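PDB 2EBF: dermonecrotic toxin from Pasteurella multocida, which acts as a potent mitogen and osteolytic toxin that induces bone resorption and is associated with severe progressive atrophic rhinitis in pigs. Local coordinates for residues R371-Q376 with K525-V530; T398-S403 with V499-S504; R458-S463 with A485-K490. One frame throughout, in Å; residues are numbered along the deposited sequence.

Interaction 1 of 3, residues R371-Q376 with K525-V530; sequences RGVAFQ and KIPATV
G372-Q376 and A528-V530 form a parallel strand pair in the mixed sheet of the C2 domain, which is part of the C-terminal region of the toxin. A374 pairs with A528, and F375 with T529. Strand 372-376 is an inner strand, with strand 498-502 on its other edge. A374 N donates to P527 O at 3.1 Å, in a nearly straight bond (173°). Further along, Q376 N reaches T529 O at 2.8 Å. Between these two bonds A374 O accepts twice, from T529 N and from T529 OG1, each 2.8 Å away. The two donors approach from opposite faces of its carbonyl plane. The T529 N bond is clearly bent, 130° at the hydrogen. The T529 hydroxyl stands between its own backbone N and carbonyl carbon (chi1 66°), which turns OG1 back to the neighbouring strand. OG1 also lies over one face of the F375 ring, 3.4 Å from CD2. W537 NE1 bonds to the same hydroxyl, and the W537 ring meets F375 nearly parallel. At the start of the pair no hydrogen bond crosses. I526 CG2 comes within 3.4 Å of G372 O, a buried carbonyl oxygen with no partner in the model. V373 CG2 meets the P527 ring at CG, 4.0 Å away. At the far end V530 CG1 rests against Q376 CB at 3.5 Å.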
ATOM      1  N   ARG A 371     -19.015  19.138 -14.139  1.00 32.53           N
ATOM      2  CA  ARG A 371     -18.783  17.950 -14.978  1.00 32.92           C
ATOM      3  C   ARG A 371     -19.159  16.648 -14.261  1.00 31.84           C
ATOM      4  O   ARG A 371     -18.908  15.560 -14.766  1.00 31.93           O
ATOM      5  CB  ARG A 371     -17.330  17.884 -15.473  1.00 33.60           C
ATOM      6  CG  ARG A 371     -16.783  19.206 -16.031  1.00 37.20           C
ATOM      7  CD  ARG A 371     -17.105  19.353 -17.498  1.00 41.19           C
ATOM      8  NE  ARG A 371     -16.654  18.169 -18.221  1.00 44.51           N
ATOM      9  CZ  ARG A 371     -16.697  18.020 -19.537  1.00 45.94           C
ATOM     10  NH1 ARG A 371     -17.165  18.992 -20.314  1.00 46.71           N
ATOM     11  NH2 ARG A 371     -16.263  16.889 -20.077  1.00 46.57           N
ATOM     12  N   GLY A 372     -19.764  16.766 -13.082  1.00 30.86           N
ATOM     13  CA  GLY A 372     -20.211  15.594 -12.353  1.00 29.30           C
ATOM     14  C   GLY A 372     -20.897  15.930 -11.049  1.00 28.70           C
ATOM     15  O   GLY A 372     -20.792  17.053 -10.545  1.00 27.96           O
ATOM     16  N   VAL A 373     -21.608  14.943 -10.517  1.00 27.62           N
ATOM     17  CA  VAL A 373     -22.238  15.057  -9.211  1.00 27.32           C
ATOM     18  C   VAL A 373     -22.399  13.658  -8.631  1.00 26.91           C
ATOM     19  O   VAL A 373     -22.535  12.688  -9.370  1.00 26.70           O
ATOM     20  CB  VAL A 373     -23.605  15.819  -9.273  1.00 27.39           C
ATOM     21  CG1 VAL A 373     -24.620  15.087 -10.132  1.00 27.31           C
ATOM     22  CG2 VAL A 373     -24.164  16.074  -7.866  1.00 25.96           C
ATOM     23  N   ALA A 374     -22.345  13.557  -7.308  1.00 26.93           N
ATOM     24  CA  ALA A 374     -22.596  12.289  -6.642  1.00 26.76           C
ATOM     25  C   ALA A 374     -23.883  12.360  -5.845  1.00 27.10           C
ATOM     26  O   ALA A 374     -24.230  13.405  -5.275  1.00 26.75           O
ATOM     27  CB  ALA A 374     -21.436  11.900  -5.736  1.00 26.58           C
ATOM     28  N   PHE A 375     -24.580  11.229  -5.811  1.00 27.43           N
ATOM     29  CA  PHE A 375     -25.775  11.076  -5.006  1.00 28.24           C
ATOM     30  C   PHE A 375     -25.505   9.997  -3.993  1.00 28.89           C
ATOM     31  O   PHE A 375     -24.878   8.984  -4.307  1.00 28.46           O
ATOM     32  CB  PHE A 375     -26.939  10.561  -5.847  1.00 27.81           C
ATOM     33  CG  PHE A 375     -27.528  11.566  -6.781  1.00 27.67           C
ATOM     34  CD1 PHE A 375     -27.057  11.683  -8.086  1.00 27.43           C
ATOM     35  CD2 PHE A 375     -28.599  12.355  -6.380  1.00 27.57           C
ATOM     36  CE1 PHE A 375     -27.623  12.598  -8.971  1.00 27.03           C
ATOM     37  CE2 PHE A 375     -29.172  13.281  -7.259  1.00 27.24           C
ATOM     38  CZ  PHE A 375     -28.685  13.391  -8.559  1.00 27.16           C
ATOM     39  N   GLN A 376     -26.028  10.192  -2.792  1.00 29.90           N
ATOM     40  CA  GLN A 376     -26.136   9.097  -1.854  1.00 31.04           C
ATOM     41  C   GLN A 376     -26.862   7.898  -2.470  1.00 31.33           C
ATOM     42  O   GLN A 376     -27.747   8.019  -3.326  1.00 30.84           O
ATOM     43  CB  GLN A 376     -26.856   9.526  -0.585  1.00 31.46           C
ATOM     44  CG  GLN A 376     -26.828   8.476   0.508  1.00 34.05           C
ATOM     45  CD  GLN A 376     -27.810   8.763   1.610  1.00 37.78           C
ATOM     46  OE1 GLN A 376     -28.946   9.179   1.364  1.00 40.95           O
ATOM     47  NE2 GLN A 376     -27.390   8.526   2.836  1.00 40.07           N
ATOM     48  N   LYS A 525     -13.530  16.311  -7.456  1.00 31.81           N
ATOM     49  CA  LYS A 525     -13.801  17.749  -7.577  1.00 31.95           C
ATOM     50  C   LYS A 525     -15.283  18.028  -7.893  1.00 30.90           C
ATOM     51  O   LYS A 525     -15.602  18.896  -8.708  1.00 30.94           O
ATOM     52  CB  LYS A 525     -12.905  18.410  -8.640  1.00 32.87           C
ATOM     53  CG  LYS A 525     -11.391  18.135  -8.531  1.00 36.08           C
ATOM     54  CD  LYS A 525     -10.888  17.099  -9.541  1.00 41.71           C
ATOM     55  CE  LYS A 525     -10.961  17.602 -10.975  1.00 45.16           C
ATOM     56  NZ  LYS A 525     -10.555  16.554 -11.967  1.00 47.55           N
ATOM     57  N   ILE A 526     -16.176  17.284  -7.252  1.00 29.31           N
ATOM     58  CA  ILE A 526     -17.623  17.428  -7.475  1.00 28.45           C
ATOM     59  C   ILE A 526     -18.341  17.547  -6.131  1.00 28.01           C
ATOM     60  O   ILE A 526     -17.728  17.304  -5.102  1.00 28.04           O
ATOM     61  CB  ILE A 526     -18.193  16.241  -8.298  1.00 28.31           C
ATOM     62  CG1 ILE A 526     -17.964  14.903  -7.564  1.00 28.21           C
ATOM     63  CG2 ILE A 526     -17.586  16.256  -9.713  1.00 27.73           C
ATOM     64  CD1 ILE A 526     -18.558  13.680  -8.268  1.00 28.11           C
ATOM     65  N   PRO A 527     -19.627  17.956  -6.130  1.00 27.75           N
ATOM     66  CA  PRO A 527     -20.380  17.930  -4.870  1.00 27.67           C
ATOM     67  C   PRO A 527     -21.064  16.586  -4.587  1.00 27.47           C
ATOM     68  O   PRO A 527     -21.491  15.897  -5.523  1.00 27.35           O
ATOM     69  CB  PRO A 527     -21.436  19.018  -5.083  1.00 27.42           C
ATOM     70  CG  PRO A 527     -21.711  18.986  -6.594  1.00 27.70           C
ATOM     71  CD  PRO A 527     -20.426  18.499  -7.251  1.00 27.89           C
ATOM     72  N   ALA A 528     -21.162  16.216  -3.309  1.00 27.76           N
ATOM     73  CA  ALA A 528     -22.036  15.107  -2.896  1.00 28.16           C
ATOM     74  C   ALA A 528     -23.423  15.612  -2.528  1.00 28.53           C
ATOM     75  O   ALA A 528     -23.574  16.678  -1.913  1.00 28.42           O
ATOM     76  CB  ALA A 528     -21.444  14.338  -1.739  1.00 28.26           C
ATOM     77  N   THR A 529     -24.435  14.827  -2.880  1.00 28.61           N
ATOM     78  CA  THR A 529     -25.826  15.226  -2.647  1.00 29.50           C
ATOM     79  C   THR A 529     -26.678  14.094  -2.089  1.00 30.13           C
ATOM     80  O   THR A 529     -26.272  12.933  -2.093  1.00 29.86           O
ATOM     81  CB  THR A 529     -26.504  15.765  -3.935  1.00 29.11           C
ATOM     82  OG1 THR A 529     -26.627  14.714  -4.902  1.00 28.89           O
ATOM     83  CG2 THR A 529     -25.739  16.938  -4.522  1.00 28.55           C
ATOM     84  N   VAL A 530     -27.866  14.456  -1.611  1.00 31.30           N
ATOM     85  CA  VAL A 530     -28.845  13.503  -1.098  1.00 32.72           C
ATOM     86  C   VAL A 530     -30.238  13.989  -1.480  1.00 33.44           C
ATOM     87  O   VAL A 530     -30.453  15.186  -1.681  1.00 33.13           O
ATOM     88  CB  VAL A 530     -28.799  13.371   0.468  1.00 32.82           C
ATOM     89  CG1 VAL A 530     -27.605  12.569   0.930  1.00 33.04           C
ATOM     90  CG2 VAL A 530     -28.826  14.746   1.145  1.00 33.61           C
TER

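Interaction 2 of 3, residues T398-S403 with V499-S504; sequences TEIAIS and VVFADS
I400 to I402 pair with V499 to F501 as inner, parallel strands of the mixed sheet of the C2 domain. The packed part is a regular ladder. V499 N donates to E399 O at 3.0 Å, A401 N to V499 O at 2.8 Å, and F501 N to A401 O at 2.8 Å. S403 N closes the ladder on F501 O at 3.1 Å. The CA-H groups of I400, V500 and I402 lie against the same oxygens, V499 O, A401 O and F501 O, that accept N-H bonds. I400, I402, V499 and F501 share one face of the sheet. There I400 CG2 meets the edge of the F501 ring near its plane, 4.1 Å from CE2. I402 CG2 lies close to F501 CB. L446 of helix 442-452 and residues of helix 379-387 cover this face. They include F385, whose ring meets F501 edge-to-face. The other face has smaller groups: A401 CB touches V500 CG1 at 4.2 Å. V500 CG1 is anti to its own backbone N (chi1 -165°), which also lays it beside A401 O. The E399 carboxylate leads away from strand 499-502 to a salt bridge with R458.

S403 OG against A502 CA and CB is the last close packing. Past the ladder the contact loosens toward exposed D503, and one water bridges the strands. D503 is the N-cap of the helix that follows; its OD1 bonds to S505 OG. The water lies 2.6 Å from S403 OG and accepts from D503 N at 3.2 Å.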
ATOM      1  N   THR A 398     -22.668  11.521 -19.886  1.00 30.39           N
ATOM      2  CA  THR A 398     -22.088  10.436 -20.691  1.00 31.11           C
ATOM      3  C   THR A 398     -22.080   9.104 -19.957  1.00 30.89           C
ATOM      4  O   THR A 398     -22.083   8.049 -20.589  1.00 31.22           O
ATOM      5  CB  THR A 398     -20.632  10.748 -21.153  1.00 30.88           C
ATOM      6  OG1 THR A 398     -19.810  11.010 -20.013  1.00 32.52           O
ATOM      7  CG2 THR A 398     -20.595  11.952 -22.087  1.00 32.27           C
ATOM      8  N   GLU A 399     -22.073   9.148 -18.625  1.00 30.68           N
ATOM      9  CA  GLU A 399     -21.819   7.944 -17.837  1.00 30.50           C
ATOM     10  C   GLU A 399     -22.443   7.967 -16.436  1.00 29.77           C
ATOM     11  O   GLU A 399     -22.469   9.002 -15.765  1.00 29.27           O
ATOM     12  CB  GLU A 399     -20.303   7.726 -17.730  1.00 30.67           C
ATOM     13  CG  GLU A 399     -19.893   6.348 -17.251  1.00 33.40           C
ATOM     14  CD  GLU A 399     -18.451   6.002 -17.613  1.00 36.20           C
ATOM     15  OE1 GLU A 399     -17.755   6.861 -18.200  1.00 34.66           O
ATOM     16  OE2 GLU A 399     -18.018   4.862 -17.314  1.00 37.25           O
ATOM     17  N   ILE A 400     -22.928   6.798 -16.014  1.00 29.28           N
ATOM     18  CA  ILE A 400     -23.427   6.558 -14.657  1.00 28.82           C
ATOM     19  C   ILE A 400     -22.512   5.549 -13.965  1.00 28.53           C
ATOM     20  O   ILE A 400     -22.173   4.514 -14.537  1.00 28.38           O
ATOM     21  CB  ILE A 400     -24.872   5.989 -14.676  1.00 29.05           C
ATOM     22  CG1 ILE A 400     -25.840   6.988 -15.328  1.00 29.21           C
ATOM     23  CG2 ILE A 400     -25.334   5.590 -13.259  1.00 29.11           C
ATOM     24  CD1 ILE A 400     -27.067   6.341 -15.956  1.00 29.00           C
ATOM     25  N   ALA A 401     -22.122   5.846 -12.730  1.00 27.99           N
ATOM     26  CA  ALA A 401     -21.228   4.965 -11.993  1.00 27.87           C
ATOM     27  C   ALA A 401     -21.790   4.678 -10.618  1.00 27.82           C
ATOM     28  O   ALA A 401     -22.350   5.568  -9.977  1.00 28.20           O
ATOM     29  CB  ALA A 401     -19.840   5.578 -11.883  1.00 27.55           C
ATOM     30  N   ILE A 402     -21.646   3.435 -10.176  1.00 27.74           N
ATOM     31  CA  ILE A 402     -22.128   3.035  -8.868  1.00 28.27           C
ATOM     32  C   ILE A 402     -21.085   2.194  -8.136  1.00 27.59           C
ATOM     33  O   ILE A 402     -20.433   1.327  -8.729  1.00 26.97           O
ATOM     34  CB  ILE A 402     -23.538   2.334  -8.919  1.00 28.66           C
ATOM     35  CG1 ILE A 402     -23.449   0.807  -9.097  1.00 30.31           C
ATOM     36  CG2 ILE A 402     -24.464   2.999  -9.958  1.00 28.52           C
ATOM     37  CD1 ILE A 402     -22.767   0.329 -10.360  1.00 34.76           C
ATOM     38  N   SER A 403     -20.937   2.470  -6.844  1.00 27.20           N
ATOM     39  CA  SER A 403     -20.020   1.730  -5.992  1.00 27.39           C
ATOM     40  C   SER A 403     -20.637   0.432  -5.457  1.00 27.94           C
ATOM     41  O   SER A 403     -19.927  -0.411  -4.913  1.00 27.51           O
ATOM     42  CB  SER A 403     -19.558   2.619  -4.836  1.00 27.94           C
ATOM     43  OG  SER A 403     -20.665   3.000  -4.048  1.00 28.74           O
ATOM     44  N   VAL A 499     -22.488  10.879 -13.387  1.00 29.45           N
ATOM     45  CA  VAL A 499     -23.160  10.853 -12.097  1.00 28.78           C
ATOM     46  C   VAL A 499     -22.703   9.592 -11.361  1.00 28.65           C
ATOM     47  O   VAL A 499     -22.599   8.524 -11.966  1.00 28.68           O
ATOM     48  CB  VAL A 499     -24.701  10.830 -12.275  1.00 29.17           C
ATOM     49  CG1 VAL A 499     -25.391  10.572 -10.950  1.00 30.27           C
ATOM     50  CG2 VAL A 499     -25.202  12.130 -12.928  1.00 28.15           C
ATOM     51  N   VAL A 500     -22.419   9.712 -10.064  1.00 28.05           N
ATOM     52  CA  VAL A 500     -22.013   8.559  -9.256  1.00 28.31           C
ATOM     53  C   VAL A 500     -22.995   8.347  -8.117  1.00 28.28           C
ATOM     54  O   VAL A 500     -23.437   9.310  -7.487  1.00 28.43           O
ATOM     55  CB  VAL A 500     -20.594   8.722  -8.630  1.00 28.53           C
ATOM     56  CG1 VAL A 500     -20.048   7.369  -8.118  1.00 28.35           C
ATOM     57  CG2 VAL A 500     -19.633   9.304  -9.604  1.00 30.51           C
ATOM     58  N   PHE A 501     -23.317   7.082  -7.853  1.00 27.94           N
ATOM     59  CA  PHE A 501     -24.115   6.705  -6.694  1.00 28.41           C
ATOM     60  C   PHE A 501     -23.262   5.886  -5.743  1.00 28.49           C
ATOM     61  O   PHE A 501     -22.697   4.862  -6.130  1.00 28.41           O
ATOM     62  CB  PHE A 501     -25.347   5.901  -7.121  1.00 27.88           C
ATOM     63  CG  PHE A 501     -26.328   6.693  -7.927  1.00 27.67           C
ATOM     64  CD1 PHE A 501     -27.354   7.400  -7.293  1.00 26.92           C
ATOM     65  CD2 PHE A 501     -26.226   6.746  -9.319  1.00 26.70           C
ATOM     66  CE1 PHE A 501     -28.264   8.140  -8.027  1.00 27.16           C
ATOM     67  CE2 PHE A 501     -27.139   7.482 -10.074  1.00 27.18           C
ATOM     68  CZ  PHE A 501     -28.158   8.186  -9.434  1.00 27.62           C
ATOM     69  N   ALA A 502     -23.184   6.334  -4.494  1.00 29.43           N
ATOM     70  CA  ALA A 502     -22.306   5.705  -3.516  1.00 30.57           C
ATOM     71  C   ALA A 502     -22.790   5.911  -2.092  1.00 31.72           C
ATOM     72  O   ALA A 502     -23.476   6.892  -1.797  1.00 31.81           O
ATOM     73  CB  ALA A 502     -20.876   6.236  -3.667  1.00 30.08           C
ATOM     74  N   ASP A 503     -22.421   4.972  -1.224  1.00 33.05           N
ATOM     75  CA  ASP A 503     -22.705   5.032   0.201  1.00 34.75           C
ATOM     76  C   ASP A 503     -22.098   6.316   0.783  1.00 35.28           C
ATOM     77  O   ASP A 503     -21.053   6.786   0.321  1.00 34.90           O
ATOM     78  CB  ASP A 503     -22.135   3.761   0.859  1.00 35.49           C
ATOM     79  CG  ASP A 503     -22.545   3.606   2.303  1.00 38.20           C
ATOM     80  OD1 ASP A 503     -21.845   4.165   3.174  1.00 41.00           O
ATOM     81  OD2 ASP A 503     -23.545   2.899   2.570  1.00 41.01           O
ATOM     82  N   SER A 504     -22.763   6.920   1.769  1.00 36.05           N
ATOM     83  CA  SER A 504     -22.266   8.191   2.326  1.00 36.67           C
ATOM     84  C   SER A 504     -20.834   8.121   2.869  1.00 36.20           C
ATOM     85  O   SER A 504     -20.073   9.085   2.759  1.00 37.23           O
ATOM     86  CB  SER A 504     -23.230   8.739   3.378  1.00 37.22           C
ATOM     87  OG  SER A 504     -24.364   9.314   2.732  1.00 39.63           O
TER
HETATM   88  O   HOH W   1     -21.660   1.917  -1.954  1.00 38.59           O

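Interaction 3 of 3, residues R458-S463 with A485-K490; sequences RAIGHS and AEAIEK
E486 OE2 is gripped by K490 NZ of its own helix and by a water that ties it to R458 and A459 across the contact. The contact belongs to a beta-alpha-beta unit of the C2 domain: strand 456-461, helix 473-490 and strand 498-502. The helix packs on the first strand with the short axes at 144°. The water donates to E486 OE2 at 2.6 Å and to A459 O at 3.0 Å. It accepts from R458 NH1 at 2.9 Å, lying in the guanidinium plane at its edge. K490 NZ forms a salt bridge with E486 OE2 at 3.3 Å, coming from above the carboxylate plane, 38° out of it. No direct hydrogen bond joins strand and helix here.

The alkyl chain of K490 crosses R458 at about a right angle. K490 CB lies over one guanidinium face, 3.4 Å above the plane and offset toward its rim. K490 CG is 3.5 Å from R458 NH1. The lysine chain bends at chi4 (78°), which helps to bring NZ round to the glutamate. NZ and R458 NH1 are then only 3.8 Å apart. The nearby E486 carboxylate probably eases this like-charge approach. R458 NE is held by E399 of the neighbouring strand 399-402.

Toward the interior the contact turns apolar. L520 touches both I460 and A487. I460 O is buried beside E486 CB and has no hydrogen-bond partner. I460 CD1 meets A487 CB at 4.0 Å.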
ATOM      1  N   ARG A 458     -20.998   2.091 -15.293  1.00 30.94           N
ATOM      2  CA  ARG A 458     -19.756   1.592 -14.717  1.00 30.86           C
ATOM      3  C   ARG A 458     -19.925   1.193 -13.255  1.00 29.98           C
ATOM      4  O   ARG A 458     -20.452   1.960 -12.449  1.00 30.07           O
ATOM      5  CB  ARG A 458     -18.669   2.666 -14.841  1.00 30.40           C
ATOM      6  CG  ARG A 458     -17.327   2.306 -14.218  1.00 31.25           C
ATOM      7  CD  ARG A 458     -16.290   3.383 -14.534  1.00 31.36           C
ATOM      8  NE  ARG A 458     -16.075   3.513 -15.982  1.00 32.15           N
ATOM      9  CZ  ARG A 458     -15.276   2.723 -16.697  1.00 31.77           C
ATOM     10  NH1 ARG A 458     -14.607   1.739 -16.111  1.00 31.00           N
ATOM     11  NH2 ARG A 458     -15.151   2.911 -18.010  1.00 31.86           N
ATOM     12  N   ALA A 459     -19.471  -0.014 -12.924  1.00 29.68           N
ATOM     13  CA  ALA A 459     -19.293  -0.408 -11.535  1.00 28.58           C
ATOM     14  C   ALA A 459     -17.916   0.070 -11.087  1.00 28.19           C
ATOM     15  O   ALA A 459     -16.926  -0.168 -11.783  1.00 27.51           O
ATOM     16  CB  ALA A 459     -19.385  -1.907 -11.391  1.00 28.51           C
ATOM     17  N   ILE A 460     -17.857   0.746  -9.941  1.00 27.65           N
ATOM     18  CA  ILE A 460     -16.567   1.152  -9.371  1.00 27.86           C
ATOM     19  C   ILE A 460     -16.271   0.515  -8.008  1.00 28.31           C
ATOM     20  O   ILE A 460     -15.242   0.802  -7.392  1.00 27.97           O
ATOM     21  CB  ILE A 460     -16.404   2.696  -9.283  1.00 28.06           C
ATOM     22  CG1 ILE A 460     -17.463   3.308  -8.351  1.00 27.51           C
ATOM     23  CG2 ILE A 460     -16.427   3.310 -10.679  1.00 27.18           C
ATOM     24  CD1 ILE A 460     -17.131   4.726  -7.867  1.00 27.64           C
ATOM     25  N   GLY A 461     -17.166  -0.356  -7.547  1.00 28.85           N
ATOM     26  CA  GLY A 461     -16.895  -1.158  -6.351  1.00 29.22           C
ATOM     27  C   GLY A 461     -15.806  -2.168  -6.652  1.00 29.58           C
ATOM     28  O   GLY A 461     -15.597  -2.553  -7.804  1.00 29.42           O
ATOM     29  N   HIS A 462     -15.102  -2.588  -5.612  1.00 30.14           N
ATOM     30  CA  HIS A 462     -14.086  -3.625  -5.705  1.00 30.98           C
ATOM     31  C   HIS A 462     -14.415  -4.633  -4.607  1.00 30.74           C
ATOM     32  O   HIS A 462     -14.490  -4.264  -3.430  1.00 31.06           O
ATOM     33  CB  HIS A 462     -12.695  -3.006  -5.520  1.00 31.34           C
ATOM     34  CG  HIS A 462     -11.563  -3.981  -5.642  1.00 34.55           C
ATOM     35  ND1 HIS A 462     -11.163  -4.517  -6.850  1.00 37.74           N
ATOM     36  CD2 HIS A 462     -10.726  -4.496  -4.708  1.00 36.50           C
ATOM     37  CE1 HIS A 462     -10.137  -5.326  -6.653  1.00 38.41           C
ATOM     38  NE2 HIS A 462      -9.852  -5.332  -5.361  1.00 39.19           N
ATOM     39  N   SER A 463     -14.617  -5.894  -4.988  1.00 30.49           N
ATOM     40  CA  SER A 463     -15.199  -6.889  -4.071  1.00 30.55           C
ATOM     41  C   SER A 463     -14.344  -7.317  -2.875  1.00 30.13           C
ATOM     42  O   SER A 463     -14.881  -7.706  -1.835  1.00 30.33           O
ATOM     43  CB  SER A 463     -15.695  -8.125  -4.838  1.00 30.73           C
ATOM     44  OG  SER A 463     -14.625  -8.974  -5.197  1.00 31.65           O
ATOM     45  N   ALA A 485      -9.625   4.871  -5.964  1.00 29.01           N
ATOM     46  CA  ALA A 485      -8.603   4.610  -6.970  1.00 29.56           C
ATOM     47  C   ALA A 485      -9.234   4.290  -8.325  1.00 29.65           C
ATOM     48  O   ALA A 485      -8.817   4.838  -9.355  1.00 29.38           O
ATOM     49  CB  ALA A 485      -7.671   3.469  -6.514  1.00 30.17           C
ATOM     50  N   GLU A 486     -10.253   3.429  -8.335  1.00 29.36           N
ATOM     51  CA  GLU A 486     -10.935   3.107  -9.598  1.00 29.40           C
ATOM     52  C   GLU A 486     -11.637   4.333 -10.191  1.00 29.90           C
ATOM     53  O   GLU A 486     -11.556   4.578 -11.401  1.00 29.25           O
ATOM     54  CB  GLU A 486     -11.923   1.947  -9.423  1.00 29.66           C
ATOM     55  CG  GLU A 486     -12.609   1.468 -10.724  1.00 30.03           C
ATOM     56  CD  GLU A 486     -11.677   0.727 -11.681  1.00 31.35           C
ATOM     57  OE1 GLU A 486     -10.452   0.658 -11.424  1.00 31.85           O
ATOM     58  OE2 GLU A 486     -12.169   0.218 -12.713  1.00 32.34           O
ATOM     59  N   ALA A 487     -12.322   5.102  -9.340  1.00 29.66           N
ATOM     60  CA  ALA A 487     -13.024   6.305  -9.803  1.00 30.97           C
ATOM     61  C   ALA A 487     -12.084   7.365 -10.393  1.00 31.66           C
ATOM     62  O   ALA A 487     -12.423   8.018 -11.385  1.00 31.89           O
ATOM     63  CB  ALA A 487     -13.875   6.902  -8.692  1.00 30.54           C
ATOM     64  N   ILE A 488     -10.910   7.533  -9.793  1.00 32.88           N
ATOM     65  CA  ILE A 488      -9.917   8.466 -10.331  1.00 33.74           C
ATOM     66  C   ILE A 488      -9.466   8.032 -11.724  1.00 34.40           C
ATOM     67  O   ILE A 488      -9.380   8.849 -12.643  1.00 34.28           O
ATOM     68  CB  ILE A 488      -8.685   8.599  -9.411  1.00 33.92           C
ATOM     69  CG1 ILE A 488      -9.060   9.263  -8.073  1.00 34.01           C
ATOM     70  CG2 ILE A 488      -7.576   9.394 -10.101  1.00 34.35           C
ATOM     71  CD1 ILE A 488      -9.586  10.668  -8.205  1.00 37.80           C
ATOM     72  N   GLU A 489      -9.193   6.745 -11.877  1.00 35.15           N
ATOM     73  CA  GLU A 489      -8.720   6.218 -13.147  1.00 36.91           C
ATOM     74  C   GLU A 489      -9.781   6.341 -14.232  1.00 37.12           C
ATOM     75  O   GLU A 489      -9.470   6.664 -15.374  1.00 37.25           O
ATOM     76  CB  GLU A 489      -8.267   4.761 -12.978  1.00 37.03           C
ATOM     77  CG  GLU A 489      -7.658   4.087 -14.213  1.00 40.70           C
ATOM     78  CD  GLU A 489      -6.443   4.810 -14.787  1.00 45.09           C
ATOM     79  OE1 GLU A 489      -6.294   4.784 -16.030  1.00 47.64           O
ATOM     80  OE2 GLU A 489      -5.639   5.394 -14.019  1.00 46.64           O
ATOM     81  N   LYS A 490     -11.039   6.117 -13.863  1.00 37.64           N
ATOM     82  CA  LYS A 490     -12.084   5.895 -14.861  1.00 38.06           C
ATOM     83  C   LYS A 490     -13.044   7.059 -15.075  1.00 38.69           C
ATOM     84  O   LYS A 490     -13.695   7.133 -16.118  1.00 38.26           O
ATOM     85  CB  LYS A 490     -12.865   4.621 -14.523  1.00 37.74           C
ATOM     86  CG  LYS A 490     -12.004   3.366 -14.470  1.00 38.10           C
ATOM     87  CD  LYS A 490     -11.396   3.070 -15.838  1.00 38.69           C
ATOM     88  CE  LYS A 490     -10.370   1.950 -15.786  1.00 39.70           C
ATOM     89  NZ  LYS A 490     -11.006   0.624 -15.725  1.00 40.59           N
TER
HETATM   90  O   HOH W   2     -14.650   0.460 -13.553  1.00 31.75           O

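How the interactions relate
All three contacts involve one mixed sheet of the C2 domain. Interactions 1 and 2 pair its strands, and interaction 3 lays a helix against it. The two strand pairs are buried and held mainly by backbone hydrogen bonds. They join directly, because strands 372-376 and 498-502 are neighbours: F375 N meets V500 O and V373 O meets V500 N. F375 and F501 bring their rings together on a shared face. Interaction 3 is partly buried and lies on the edge strand 456-461. It uses charged side chains, water and a small apolar patch. Interactions 2 and 3 meet because strands 399-402 and 456-461 are neighbours, as at I400 O and R458 N. Interactions 1 and 3 do not touch; their nearest atoms are about 7 Å apart.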